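Local coordinates for protein transcriptional repressor (Vibrio fischeri, PDB 3KV1) that represses transcription as a SorC-family DNA-binding regulator, this fragment being its putative sugar-binding domain, which would sense a carbohydrate effector, at the interface of chains A and B. Sequence-based numbering; all coordinates share one arbitrary frame. Chains: chain A/B, Transcriptional repressor.

The interface of chains A and B. Residues chain A 121, 123-124, 129, 133, 170; chain B 136, 138.
B:His136 reaches into chain A and gives its imidazole N-H to the backbone carbonyl of A:Tyr123, with NE2 2.7 Å from O. The bond is moderately straight, 155° at the hydrogen; the donor lies in the carbonyl plane, and the oxygen in turn sits close to the ring plane. The other ring nitrogen, ND1, accepts the backbone N-H of B:Thr138 at 2.9 Å, measured from N, although this donor is tilted 15° from the ring plane. Both ring nitrogens are therefore engaged, which fixes the ring's rotation and would favour the neutral tautomer with its hydrogen on NE2. CG stands anti to the backbone N (chi1 -172°), carrying the imidazole away from its own main chain towards A:Tyr123.

Apolar contacts surround this polar pair. A:Pro121 lies against one imidazole face, its CG 3.6 Å from the ring centroid in a CH-pi contact displaced towards the rim; its CB also packs 4.0 Å from CB of B:Thr138. On the opposite side of the imidazole plane, A:Phe170 crosses at about a right angle, bringing CE1 to 3.6 Å from NE2; CB of A:Tyr123 lies over the rim of the phenyl ring, on the side that also faces the imidazole. At the imidazole's edge, in plane, CD2 of A:Leu129 meets CD2 of B:His136 at 4.0 Å. CG1 of A:Val124 approaches the NE2–CD2 side from slightly off the plane. The histidine loses 78 Å² of surface here.

B:His136 N-caps helix 137-147: its bond to B:Thr138, in the first turn, helps point NE2 at chain A. The receiving pocket combines loop residues with helix 127-134 of chain A, and two-fold symmetry repeats the arrangement in this possibly biological dimer.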
ATOM      1  N   PRO A 121      -8.666   3.019   0.516  1.00 21.54           N
ATOM      2  CA  PRO A 121      -8.889   2.896   1.962  1.00 20.13           C
ATOM      3  C   PRO A 121      -9.845   1.731   2.287  1.00 22.32           C
ATOM      4  O   PRO A 121     -10.664   1.340   1.453  1.00 21.21           O
ATOM      5  CB  PRO A 121      -9.588   4.211   2.348  1.00 21.11           C
ATOM      6  CG  PRO A 121      -9.916   4.917   1.100  1.00 28.53           C
ATOM      7  CD  PRO A 121      -9.316   4.187  -0.089  1.00 25.73           C
ATOM      8  N   TYR A 123     -12.298   1.909   4.468  1.00 21.87           N
ATOM      9  CA  TYR A 123     -13.640   2.438   4.785  1.00 25.00           C
ATOM     10  C   TYR A 123     -13.948   3.727   4.059  1.00 28.48           C
ATOM     11  O   TYR A 123     -13.050   4.548   3.838  1.00 26.41           O
ATOM     12  CB  TYR A 123     -13.795   2.693   6.292  1.00 22.71           C
ATOM     13  CG  TYR A 123     -13.546   1.452   7.106  1.00 22.28           C
ATOM     14  CD1 TYR A 123     -14.342   0.330   6.945  1.00 23.07           C
ATOM     15  CD2 TYR A 123     -12.498   1.391   8.012  1.00 21.97           C
ATOM     16  CE1 TYR A 123     -14.117  -0.835   7.672  1.00 26.60           C
ATOM     17  CE2 TYR A 123     -12.265   0.244   8.756  1.00 25.08           C
ATOM     18  CZ  TYR A 123     -13.070  -0.874   8.578  1.00 28.11           C
ATOM     19  OH  TYR A 123     -12.843  -2.008   9.330  1.00 28.88           O
ATOM     20  N   VAL A 124     -15.218   3.912   3.701  1.00 24.55           N
ATOM     21  CA  VAL A 124     -15.658   5.182   3.140  1.00 24.09           C
ATOM     22  C   VAL A 124     -16.997   5.525   3.806  1.00 28.12           C
ATOM     23  O   VAL A 124     -17.649   4.660   4.389  1.00 29.29           O
ATOM     24  CB  VAL A 124     -15.811   5.107   1.607  1.00 30.66           C
ATOM     25  CG1 VAL A 124     -14.476   4.802   0.976  1.00 29.93           C
ATOM     26  CG2 VAL A 124     -16.807   4.039   1.213  1.00 31.15           C
ATOM     27  N   LEU A 129     -19.076   6.536  -2.952  1.00 31.31           N
ATOM     28  CA  LEU A 129     -17.626   6.654  -2.963  1.00 37.39           C
ATOM     29  C   LEU A 129     -17.049   5.242  -3.065  1.00 35.78           C
ATOM     30  O   LEU A 129     -16.100   5.017  -3.811  1.00 36.33           O
ATOM     31  CB  LEU A 129     -17.112   7.428  -1.739  1.00 36.04           C
ATOM     32  CG  LEU A 129     -15.630   7.813  -1.727  1.00 45.02           C
ATOM     33  CD1 LEU A 129     -15.342   8.776  -2.853  1.00 42.54           C
ATOM     34  CD2 LEU A 129     -15.184   8.401  -0.381  1.00 43.21           C
ATOM     35  N   PHE A 133     -14.472   3.773  -6.108  1.00 28.56           N
ATOM     36  CA  PHE A 133     -13.195   3.119  -5.902  1.00 24.64           C
ATOM     37  C   PHE A 133     -13.202   1.717  -6.489  1.00 28.16           C
ATOM     38  O   PHE A 133     -12.236   1.313  -7.138  1.00 28.32           O
ATOM     39  CB  PHE A 133     -12.778   3.100  -4.426  1.00 26.17           C
ATOM     40  CG  PHE A 133     -12.716   4.459  -3.820  1.00 33.06           C
ATOM     41  CD1 PHE A 133     -13.111   5.561  -4.544  1.00 44.32           C
ATOM     42  CD2 PHE A 133     -12.280   4.647  -2.544  1.00 29.80           C
ATOM     43  CE1 PHE A 133     -13.064   6.819  -3.972  1.00 47.07           C
ATOM     44  CE2 PHE A 133     -12.214   5.900  -1.984  1.00 30.31           C
ATOM     45  CZ  PHE A 133     -12.597   6.983  -2.690  1.00 45.66           C
ATOM     46  N   PHE A 170     -16.935   6.797   9.893  1.00 36.03           N
ATOM     47  CA  PHE A 170     -17.454   6.338   8.608  1.00 34.05           C
ATOM     48  C   PHE A 170     -18.914   5.857   8.698  1.00 33.40           C
ATOM     49  O   PHE A 170     -19.594   5.717   7.675  1.00 31.98           O
ATOM     50  CB  PHE A 170     -16.550   5.245   8.021  1.00 29.90           C
ATOM     51  CG  PHE A 170     -15.124   5.699   7.746  1.00 28.37           C
ATOM     52  CD1 PHE A 170     -14.836   6.444   6.619  1.00 28.31           C
ATOM     53  CD2 PHE A 170     -14.077   5.323   8.590  1.00 35.51           C
ATOM     54  CE1 PHE A 170     -13.526   6.851   6.343  1.00 31.42           C
ATOM     55  CE2 PHE A 170     -12.772   5.710   8.320  1.00 36.68           C
ATOM     56  CZ  PHE A 170     -12.498   6.480   7.201  1.00 34.57           C
TER
ATOM     57  N   HIS B 136     -10.626  12.252   1.108  1.00 29.34           N
ATOM     58  CA  HIS B 136     -10.815  11.130   2.024  1.00 27.74           C
ATOM     59  C   HIS B 136      -9.810  11.173   3.184  1.00 27.93           C
ATOM     60  O   HIS B 136      -8.605  11.368   2.971  1.00 27.03           O
ATOM     61  CB  HIS B 136     -10.673   9.813   1.269  1.00 26.77           C
ATOM     62  CG  HIS B 136     -11.037   8.622   2.091  1.00 27.32           C
ATOM     63  ND1 HIS B 136     -10.259   8.182   3.143  1.00 25.77           N
ATOM     64  CD2 HIS B 136     -12.128   7.816   2.064  1.00 26.58           C
ATOM     65  CE1 HIS B 136     -10.839   7.135   3.703  1.00 29.76           C
ATOM     66  NE2 HIS B 136     -11.964   6.886   3.059  1.00 27.13           N
ATOM     67  N   THR B 138      -8.281   9.041   5.063  1.00 25.54           N
ATOM     68  CA  THR B 138      -7.129   8.149   5.052  1.00 26.54           C
ATOM     69  C   THR B 138      -6.033   8.650   4.086  1.00 24.03           C
ATOM     70  O   THR B 138      -4.828   8.553   4.395  1.00 24.88           O
ATOM     71  CB  THR B 138      -7.552   6.733   4.659  1.00 20.85           C
ATOM     72  OG1 THR B 138      -8.526   6.268   5.602  1.00 25.58           O
ATOM     73  CG2 THR B 138      -6.332   5.803   4.628  1.00 26.68           C
TER